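Local coordinates for protein tyrosinase (Aspergillus oryzae, PDB 6JU8) that probably oxidises L-tyrosine and L-dopa to L-dopaquinone with molecular oxygen at a dinuclear copper centre, at residues A[117-122]-A[140-145]; A[383-388]-A[440-445]; A[18-23]-A[434-439]. The protein carries 1 engineered substitution. One frame throughout, in Å; residues are numbered along the deposited sequence. Where two conformers were deposited one is given.

Contact 1 of 3, residues A[117-122]-A[140-145]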
loop_
_atom_site.group_PDB
_atom_site.type_symbol
_atom_site.label_atom_id
_atom_site.label_comp_id
_atom_site.label_asym_id
_atom_site.label_seq_id
_atom_site.Cartn_x
_atom_site.Cartn_y
_atom_site.Cartn_z
ATOM N N VAL A 117 -14.201 24.102 8.458
ATOM C CA VAL A 117 -13.188 24.542 7.492
ATOM C C VAL A 117 -13.435 23.914 6.132
ATOM O O VAL A 117 -13.326 24.564 5.083
ATOM C CB VAL A 117 -11.772 24.221 8.007
ATOM C CG1 VAL A 117 -10.730 24.428 6.921
ATOM C CG2 VAL A 117 -11.489 25.095 9.236
ATOM N N ILE A 118 -13.751 22.612 6.131
ATOM C CA ILE A 118 -14.094 21.948 4.875
ATOM C C ILE A 118 -15.297 22.560 4.180
ATOM O O ILE A 118 -15.229 22.860 2.970
ATOM C CB ILE A 118 -14.300 20.434 5.115
ATOM C CG1 ILE A 118 -12.985 19.754 5.513
ATOM C CG2 ILE A 118 -14.906 19.799 3.857
ATOM C CD1 ILE A 118 -13.198 18.370 6.104
ATOM N N TYR A 119 -16.380 22.793 4.906
ATOM C CA TYR A 119 -17.567 23.430 4.358
ATOM C C TYR A 119 -17.224 24.784 3.756
ATOM O O TYR A 119 -17.655 25.112 2.660
ATOM C CB TYR A 119 -18.605 23.598 5.470
ATOM C CG TYR A 119 -19.790 24.472 5.114
ATOM C CD1 TYR A 119 -20.860 23.969 4.375
ATOM C CD2 TYR A 119 -19.853 25.805 5.550
ATOM C CE1 TYR A 119 -21.966 24.777 4.061
ATOM C CE2 TYR A 119 -20.941 26.592 5.239
ATOM C CZ TYR A 119 -21.984 26.084 4.496
ATOM O OH TYR A 119 -23.058 26.897 4.210
ATOM N N GLU A 120 -16.458 25.603 4.481
ATOM C CA GLU A 120 -16.072 26.910 3.922
ATOM C C GLU A 120 -15.279 26.782 2.632
ATOM O O GLU A 120 -15.508 27.568 1.692
ATOM C CB GLU A 120 -15.299 27.696 5.002
ATOM C CG GLU A 120 -16.239 28.129 6.115
ATOM C CD GLU A 120 -15.541 28.715 7.330
ATOM O OE1 GLU A 120 -14.300 28.786 7.349
ATOM O OE2 GLU A 120 -16.264 29.086 8.276
ATOM N N ALA A 121 -14.396 25.780 2.549
ATOM C CA ALA A 121 -13.666 25.547 1.307
ATOM C C ALA A 121 -14.612 25.047 0.224
ATOM O O ALA A 121 -14.443 25.333 -0.971
ATOM C CB ALA A 121 -12.517 24.567 1.534
ATOM N N MET A 122 -15.652 24.301 0.585
ATOM C CA MET A 122 -16.627 23.858 -0.425
ATOM C C MET A 122 -17.344 25.039 -1.051
ATOM O O MET A 122 -17.545 25.117 -2.257
ATOM C CB MET A 122 -17.700 22.963 0.207
ATOM C CG MET A 122 -17.206 21.577 0.615
ATOM S SD MET A 122 -18.577 20.646 1.334
ATOM C CE MET A 122 -17.809 19.023 1.433
ATOM N N ASN A 140 -26.900 23.648 -2.287
ATOM C CA ASN A 140 -27.786 22.799 -1.517
ATOM C C ASN A 140 -27.052 21.572 -0.986
ATOM O O ASN A 140 -27.216 21.153 0.160
ATOM C CB ASN A 140 -28.957 22.332 -2.391
ATOM C CG ASN A 140 -29.884 21.440 -1.582
ATOM O OD1 ASN A 140 -30.643 21.953 -0.754
ATOM N ND2 ASN A 140 -29.821 20.130 -1.802
ATOM N N GLU A 141 -26.233 20.964 -1.857
ATOM C CA GLU A 141 -25.487 19.777 -1.415
ATOM C C GLU A 141 -24.419 20.129 -0.391
ATOM O O GLU A 141 -24.237 19.400 0.589
ATOM C CB GLU A 141 -24.876 19.073 -2.620
ATOM C CG GLU A 141 -25.904 18.474 -3.553
ATOM C CD GLU A 141 -26.470 17.144 -3.136
ATOM O OE1 GLU A 141 -25.960 16.480 -2.211
ATOM O OE2 GLU A 141 -27.459 16.720 -3.763
ATOM N N ALA A 142 -23.701 21.239 -0.546
ATOM C CA ALA A 142 -22.759 21.639 0.494
ATOM C C ALA A 142 -23.419 21.888 1.837
ATOM O O ALA A 142 -22.854 21.605 2.902
ATOM C CB ALA A 142 -22.039 22.927 0.085
ATOM N N LYS A 143 -24.599 22.481 1.814
ATOM C CA LYS A 143 -25.322 22.808 3.044
ATOM C C LYS A 143 -25.881 21.570 3.718
ATOM O O LYS A 143 -26.121 21.559 4.933
ATOM C CB LYS A 143 -26.450 23.797 2.722
ATOM C CG LYS A 143 -25.912 25.188 2.403
ATOM C CD LYS A 143 -27.063 26.106 1.980
ATOM C CE LYS A 143 -26.504 27.450 1.521
ATOM N NZ LYS A 143 -27.615 28.363 1.125
ATOM N N GLN A 144 -26.080 20.504 2.945
ATOM C CA GLN A 144 -26.560 19.252 3.521
ATOM C C GLN A 144 -25.389 18.405 4.003
ATOM O O GLN A 144 -25.532 17.571 4.895
ATOM C CB GLN A 144 -27.370 18.463 2.501
ATOM C CG GLN A 144 -28.875 18.651 2.549
ATOM C CD GLN A 144 -29.465 18.412 3.931
ATOM O OE1 GLN A 144 -29.402 17.334 4.536
ATOM N NE2 GLN A 144 -30.071 19.460 4.451
ATOM N N TRP A 145 -24.217 18.553 3.407
ATOM C CA TRP A 145 -23.059 17.747 3.740
ATOM C C TRP A 145 -22.617 17.927 5.183
ATOM O O TRP A 145 -22.583 19.049 5.681
ATOM C CB TRP A 145 -21.873 18.088 2.839
ATOM C CG TRP A 145 -20.643 17.307 3.165
ATOM C CD1 TRP A 145 -20.317 16.067 2.673
ATOM C CD2 TRP A 145 -19.589 17.710 4.046
ATOM N NE1 TRP A 145 -19.097 15.694 3.215
ATOM C CE2 TRP A 145 -18.639 16.672 4.049
ATOM C CE3 TRP A 145 -19.357 18.857 4.831
ATOM C CZ2 TRP A 145 -17.472 16.757 4.810
ATOM C CZ3 TRP A 145 -18.205 18.933 5.585
ATOM C CH2 TRP A 145 -17.280 17.874 5.569
#
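Met122 sets its methyl CE over the indole of Trp145, with SD standing obliquely beside the six-membered ring, and its side chain can be followed atom by atom toward that group. CB points toward residues 140-145. From there CG lies anti to the carbonyl carbon (chi1 -71°), and the rest of the chain runs out extended. SD passes Ala142 CB at 4.3 Å and comes within 4.0 Å of Trp145 CE3, a Met-aromatic contact. The methyl CE then goes over the indole face, 3.4 Å from Trp145 CD2. It stands 3.6 Å from the centroid of the five-membered ring and only 18° off the ring normal, which is the evidence for a CH-pi contact. The two side chains cross at about a right angle.

Ile118, one helical turn before Met122, adds its CG2 methyl 3.5 Å from Trp145 CH2 at the benzo end of the indole, so successive turns of one helix face serve one aromatic group. Tyr119 works differently: its ring edge meets the backbone, CD1 lying 3.4 Å from Ala142 O, while its OH touches the aliphatic CG of Lys143. The amine of Lys143 goes elsewhere, to a salt bridge with Asp15. Trp145 also meets the ring of Phe46.

The N-to-C directions of the two short helical segments differ by 178°, and their axes come within 10.0 Å. This is an antiparallel helical hairpin, formed by helices 103-129 and 135-144 within the common central domain of tyrosinase; helix 103-129 also carries the copper ligand His107.

Contact 2 of 3, residues A[383-388]-A[440-445]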
loop_
_atom_site.group_PDB
_atom_site.type_symbol
_atom_site.label_atom_id
_atom_site.label_comp_id
_atom_site.label_asym_id
_atom_site.label_seq_id
_atom_site.Cartn_x
_atom_site.Cartn_y
_atom_site.Cartn_z
ATOM N N THR A 383 -20.237 9.087 21.747
ATOM C CA THR A 383 -20.510 9.988 22.872
ATOM C C THR A 383 -21.967 10.434 22.819
ATOM O O THR A 383 -22.657 10.439 23.865
ATOM C CB THR A 383 -19.560 11.181 22.876
ATOM O OG1 THR A 383 -18.211 10.697 22.979
ATOM C CG2 THR A 383 -19.808 12.049 24.106
ATOM N N ALA A 384 -22.448 10.876 21.657
ATOM C CA ALA A 384 -23.834 11.343 21.538
ATOM C C ALA A 384 -24.807 10.229 21.832
ATOM O O ALA A 384 -25.835 10.436 22.493
ATOM C CB ALA A 384 -24.040 11.887 20.115
ATOM N N ILE A 385 -24.537 9.007 21.350
ATOM C CA ILE A 385 -25.403 7.857 21.697
ATOM C C ILE A 385 -25.465 7.650 23.200
ATOM O O ILE A 385 -26.540 7.508 23.808
ATOM C CB ILE A 385 -24.906 6.562 21.024
ATOM C CG1 ILE A 385 -25.000 6.652 19.498
ATOM C CG2 ILE A 385 -25.674 5.355 21.567
ATOM C CD1 ILE A 385 -24.234 5.569 18.764
ATOM N N TRP A 386 -24.273 7.621 23.822
ATOM C CA TRP A 386 -24.231 7.326 25.257
ATOM C C TRP A 386 -24.931 8.439 26.014
ATOM O O TRP A 386 -25.673 8.160 26.968
ATOM C CB TRP A 386 -22.772 7.147 25.707
ATOM C CG TRP A 386 -22.659 6.678 27.121
ATOM C CD1 TRP A 386 -22.606 5.355 27.496
ATOM C CD2 TRP A 386 -22.608 7.446 28.333
ATOM N NE1 TRP A 386 -22.504 5.268 28.856
ATOM C CE2 TRP A 386 -22.505 6.538 29.403
ATOM C CE3 TRP A 386 -22.619 8.814 28.611
ATOM C CZ2 TRP A 386 -22.425 6.924 30.748
ATOM C CZ3 TRP A 386 -22.537 9.200 29.950
ATOM C CH2 TRP A 386 -22.443 8.284 30.996
ATOM N N GLN A 387 -24.741 9.700 25.605
ATOM C CA GLN A 387 -25.452 10.795 26.277
ATOM C C GLN A 387 -26.968 10.601 26.177
ATOM O O GLN A 387 -27.692 10.834 27.138
ATOM C CB GLN A 387 -25.094 12.139 25.669
ATOM C CG GLN A 387 -23.685 12.648 25.951
ATOM C CD GLN A 387 -23.522 13.987 25.254
ATOM O OE1 GLN A 387 -22.887 14.077 24.195
ATOM N NE2 GLN A 387 -24.126 15.039 25.795
ATOM N N THR A 388 -27.435 10.183 25.016
ATOM C CA THR A 388 -28.870 10.003 24.780
ATOM C C THR A 388 -29.480 9.001 25.745
ATOM O O THR A 388 -30.591 9.228 26.234
ATOM C CB THR A 388 -29.101 9.562 23.326
ATOM O OG1 THR A 388 -28.678 10.623 22.432
ATOM C CG2 THR A 388 -30.565 9.300 23.045
ATOM N N ALA A 440 -28.068 10.060 12.548
ATOM C CA ALA A 440 -29.351 9.373 12.372
ATOM C C ALA A 440 -29.771 8.615 13.628
ATOM O O ALA A 440 -30.947 8.629 14.015
ATOM C CB ALA A 440 -29.312 8.393 11.212
ATOM N N ILE A 441 -28.808 7.943 14.243
ATOM C CA ILE A 441 -29.126 7.105 15.388
ATOM C C ILE A 441 -29.641 7.885 16.588
ATOM O O ILE A 441 -30.307 7.240 17.417
ATOM C CB ILE A 441 -27.918 6.242 15.762
ATOM C CG1 ILE A 441 -28.307 5.095 16.704
ATOM C CG2 ILE A 441 -26.782 7.069 16.344
ATOM C CD1 ILE A 441 -27.230 4.016 16.746
ATOM N N THR A 442 -29.356 9.178 16.659
ATOM C CA THR A 442 -29.827 10.000 17.787
ATOM C C THR A 442 -31.066 10.806 17.423
ATOM O O THR A 442 -31.524 11.638 18.210
ATOM C CB THR A 442 -28.741 10.924 18.355
ATOM O OG1 THR A 442 -28.058 11.672 17.339
ATOM C CG2 THR A 442 -27.653 10.102 19.035
ATOM N N LYS A 443 -31.674 10.575 16.259
ATOM C CA LYS A 443 -32.839 11.413 15.928
ATOM C C LYS A 443 -34.062 11.038 16.745
ATOM O O LYS A 443 -34.837 11.900 17.170
ATOM C CB LYS A 443 -33.149 11.334 14.438
ATOM C CG LYS A 443 -32.139 12.088 13.554
ATOM N N ASP A 444 -34.237 9.743 16.997
ATOM C CA ASP A 444 -35.451 9.212 17.625
ATOM C C ASP A 444 -35.108 8.391 18.862
ATOM O O ASP A 444 -34.605 7.260 18.782
ATOM C CB ASP A 444 -36.225 8.331 16.645
ATOM C CG ASP A 444 -37.523 7.794 17.192
ATOM O OD1 ASP A 444 -38.156 6.998 16.444
ATOM O OD2 ASP A 444 -37.913 8.148 18.328
ATOM N N ALA A 445 -35.430 8.973 20.026
ATOM C CA ALA A 445 -35.025 8.297 21.257
ATOM C C ALA A 445 -35.809 7.012 21.469
ATOM O O ALA A 445 -35.374 6.174 22.260
ATOM C CB ALA A 445 -35.152 9.184 22.478
#
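Ile385 and Ile441 meet through their aliphatic branches where helix 371-389, one of the copper-ligand helices of the tyrosinase central domain, packs against the chain leading into helix 448-456. Helix 371-389 bears His376 on an earlier turn, but the contact itself lies away from the annotated sites and is structural packing between this helix and the C-terminal part of the chain.

The apolar core of the contact pairs Ile385 CG1 with Ile441 CG2 at 3.6 Å, and the terminal CD1 of Ile385 reaches both the CG2 (3.8 Å) and the CD1 (3.9 Å) of Ile441. The two side chains cross at about a right angle. With Ile441 CG1 anti to the backbone N (chi1 -165°), CG2 takes the position between the backbone N and the carbonyl carbon, and it is this methyl that meets both CG1 and CD1 of Ile385. Ile448 and Ile452 of helix 448-456 also pack on Ile385, extending the apolar patch.

A second kind of contact sets a methyl against oxygen. Thr442 CB is directed toward the helix, and its CG2 lies 3.9 Å from Ala384 O and 3.6 Å from Thr388 OG1, with Ala384 CB a little farther off. The hydroxyl of Thr442 is occupied elsewhere, by Asp438 OD1 and Tyr439 O, which leaves the methyl branch to meet the helix.

Between Thr388 and Ala384 the polar bonds are internal to the helix. Ala384 O accepts both Thr388 N and Thr388 OG1, the amide bond being the ordinary helical one. The hydroxyl bond measures 2.8 Å from Thr388 OG1 to Ala384 O; OG1 stands 32° out of the carbonyl plane, on the opposite face from the amide nitrogen.

Contact 3 of 3, residues A[18-23]-A[434-439]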
loop_
_atom_site.group_PDB
_atom_site.type_symbol
_atom_site.label_atom_id
_atom_site.label_comp_id
_atom_site.label_asym_id
_atom_site.label_seq_id
_atom_site.Cartn_x
_atom_site.Cartn_y
_atom_site.Cartn_z
ATOM N N HIS A 18 -32.292 23.643 5.747
ATOM C CA HIS A 18 -31.469 22.466 6.033
ATOM C C HIS A 18 -31.390 22.214 7.534
ATOM O O HIS A 18 -30.366 22.397 8.181
ATOM C CB HIS A 18 -30.069 22.684 5.468
ATOM C CG HIS A 18 -30.019 22.939 3.993
ATOM N ND1 HIS A 18 -29.991 21.912 3.079
ATOM C CD2 HIS A 18 -29.976 24.083 3.258
ATOM C CE1 HIS A 18 -29.942 22.410 1.855
ATOM N NE2 HIS A 18 -29.931 23.730 1.929
ATOM N N PRO A 19 -32.514 21.831 8.145
ATOM C CA PRO A 19 -32.517 21.588 9.590
ATOM C C PRO A 19 -31.679 20.370 9.987
ATOM O O PRO A 19 -31.865 19.292 9.422
ATOM C CB PRO A 19 -33.991 21.323 9.896
ATOM C CG PRO A 19 -34.588 20.937 8.577
ATOM C CD PRO A 19 -33.829 21.687 7.520
ATOM N N LEU A 20 -30.811 20.560 10.959
ATOM C CA LEU A 20 -29.884 19.597 11.538
ATOM C C LEU A 20 -29.496 18.466 10.597
ATOM O O LEU A 20 -29.869 17.309 10.793
ATOM C CB LEU A 20 -30.446 19.011 12.837
ATOM C CG LEU A 20 -30.644 20.018 13.972
ATOM C CD1 LEU A 20 -31.438 19.406 15.107
ATOM C CD2 LEU A 20 -29.287 20.534 14.450
ATOM N N PRO A 21 -28.697 18.765 9.587
ATOM C CA PRO A 21 -28.198 17.705 8.687
ATOM C C PRO A 21 -27.347 16.687 9.436
ATOM O O PRO A 21 -26.709 16.926 10.462
ATOM C CB PRO A 21 -27.362 18.504 7.688
ATOM C CG PRO A 21 -27.988 19.875 7.713
ATOM C CD PRO A 21 -28.206 20.101 9.190
ATOM N N ILE A 22 -27.343 15.473 8.879
ATOM C CA ILE A 22 -26.726 14.339 9.562
ATOM C C ILE A 22 -25.356 13.987 9.008
ATOM O O ILE A 22 -25.044 14.012 7.807
ATOM C CB ILE A 22 -27.649 13.112 9.499
ATOM C CG1 ILE A 22 -27.722 12.447 8.127
ATOM C CG2 ILE A 22 -29.054 13.472 9.975
ATOM C CD1 ILE A 22 -28.368 11.076 8.169
ATOM N N ARG A 23 -24.481 13.618 9.944
ATOM C CA ARG A 23 -23.194 12.985 9.664
ATOM C C ARG A 23 -23.480 11.512 9.362
ATOM O O ARG A 23 -23.941 10.808 10.277
ATOM C CB ARG A 23 -22.267 13.142 10.870
ATOM C CG ARG A 23 -21.731 14.561 11.032
ATOM C CD ARG A 23 -20.953 14.711 12.333
ATOM N NE ARG A 23 -20.327 16.043 12.419
ATOM C CZ ARG A 23 -19.504 16.385 13.403
ATOM N NH1 ARG A 23 -19.228 15.507 14.367
ATOM N NH2 ARG A 23 -18.963 17.594 13.441
ATOM N N SER A 434 -26.257 21.939 18.892
ATOM C CA SER A 434 -25.990 23.383 18.856
ATOM C C SER A 434 -24.901 23.712 17.842
ATOM O O SER A 434 -24.776 24.876 17.468
ATOM C CB SER A 434 -25.589 23.905 20.236
ATOM O OG SER A 434 -24.359 23.336 20.609
ATOM N N LEU A 435 -24.132 22.714 17.406
ATOM C CA LEU A 435 -23.098 22.889 16.382
ATOM C C LEU A 435 -23.639 22.572 14.992
ATOM O O LEU A 435 -22.891 22.488 14.026
ATOM C CB LEU A 435 -21.893 21.991 16.718
ATOM C CG LEU A 435 -21.222 22.308 18.060
ATOM C CD1 LEU A 435 -20.200 21.241 18.429
ATOM C CD2 LEU A 435 -20.595 23.698 17.991
ATOM N N ASN A 436 -24.950 22.384 14.908
ATOM C CA ASN A 436 -25.697 22.222 13.680
ATOM C C ASN A 436 -25.351 20.944 12.912
ATOM O O ASN A 436 -25.241 20.950 11.678
ATOM C CB ASN A 436 -25.528 23.416 12.726
ATOM C CG ASN A 436 -26.671 23.462 11.726
ATOM O OD1 ASN A 436 -27.765 22.957 12.007
ATOM N ND2 ASN A 436 -26.486 24.048 10.547
ATOM N N TYR A 437 -25.199 19.834 13.606
ATOM C CA TYR A 437 -25.144 18.518 12.994
ATOM C C TYR A 437 -25.882 17.549 13.914
ATOM O O TYR A 437 -26.136 17.836 15.089
ATOM C CB TYR A 437 -23.714 18.034 12.755
ATOM C CG TYR A 437 -22.916 17.753 14.015
ATOM C CD1 TYR A 437 -23.007 16.541 14.664
ATOM C CD2 TYR A 437 -22.080 18.731 14.563
ATOM C CE1 TYR A 437 -22.274 16.301 15.826
ATOM C CE2 TYR A 437 -21.328 18.506 15.707
ATOM C CZ TYR A 437 -21.434 17.274 16.333
ATOM O OH TYR A 437 -20.685 17.055 17.472
ATOM N N ASP A 438 -26.188 16.391 13.347
ATOM C CA ASP A 438 -26.796 15.333 14.169
ATOM C C ASP A 438 -26.370 13.983 13.588
ATOM O O ASP A 438 -25.677 13.927 12.562
ATOM C CB ASP A 438 -28.302 15.493 14.194
ATOM C CG ASP A 438 -29.031 14.923 15.386
ATOM O OD1 ASP A 438 -28.385 14.254 16.224
ATOM O OD2 ASP A 438 -30.259 15.140 15.461
ATOM N N TYR A 439 -26.757 12.901 14.251
ATOM C CA TYR A 439 -26.556 11.538 13.766
ATOM C C TYR A 439 -27.916 10.876 13.574
ATOM O O TYR A 439 -28.821 11.092 14.378
ATOM C CB TYR A 439 -25.721 10.721 14.768
ATOM C CG TYR A 439 -24.372 11.375 15.003
ATOM C CD1 TYR A 439 -23.367 11.249 14.042
ATOM C CD2 TYR A 439 -24.128 12.114 16.162
ATOM C CE1 TYR A 439 -22.125 11.840 14.230
ATOM C CE2 TYR A 439 -22.887 12.712 16.354
ATOM C CZ TYR A 439 -21.897 12.576 15.388
ATOM O OH TYR A 439 -20.657 13.168 15.549
HETATM O O HOH W 1 -28.425 24.232 8.395
HETATM O O HOH W 2 -30.379 23.252 11.822
HETATM O O HOH W 3 -31.594 15.773 12.619
HETATM O O HOH W 4 -18.051 17.108 16.411
#
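The phenol oxygen of Tyr439 has two polar partners: Arg23 NH1 donates to OH at 3.0 Å, and Asp380 OD2 is hydrogen-bonded to it. OH lies 19° out of the guanidinium plane, near its edge. The face of the same guanidinium rests on the Tyr437 ring. Arg23 CZ stands 3.4 Å from the ring centroid, and the planes are 2° apart, so this is a flat cation-pi stack rather than a glancing one. The Tyr439 ring, by contrast, is turned steeply to the guanidinium; its CE1 touches Arg23 CB at 3.6 Å.

Arg23 can reach both tyrosines because its chain is extended from CG to NE. A water joins NH1 to Tyr437 OH, which also bonds Asp380. Glu115 forms a salt bridge with NE, probably balancing the buried charge.

The backbones meet as a single parallel beta bridge between Ile22 and Asp438. Asp438 N donates to Pro21 O at 3.0 Å, and Arg23 N donates to Asp438 O at 2.9 Å; the second bond is the straighter. Farther along, waters connect Asn436 to His18 O and to Leu20 N, and Asn436 ND2 also bonds Ile12 O, while the methyl CD2 of Leu20 rests 3.8 Å from Asn436 OD1.

The contact thus ties the loop before helix 26-34 to the segment between strand 420-423 and helix 448-456. Arg23 and the two tyrosines lie against helices 103-129 and 371-389, where Val111, Thr112 and Cys377 touch Arg23, while Gln144 of helix 135-144 packs on Pro21.

Overall arrangement
Contact 3 sits between the other two: its centre is about 13 Å from that of contact 1 and about 12 Å from that of contact 2, whereas contacts 1 and 2 are about 24 Å apart between centres and do not touch. A probable hydrogen bond from Gln144 NE2 to His18 ND1, 2.8 Å, joins contacts 1 and 3, and Ala384 CB meets Tyr439 CD2 at 4.0 Å between contacts 2 and 3. Along the chain, contact 1 falls wholly within the span bridged by contact 3, while contacts 2 and 3 interleave. The Arg23 side chain lies about 13 Å from a bound copper ion and about 8 Å from the side chain of the copper ligand His376; the side chain of Ile118 is about 12 Å from that of His376.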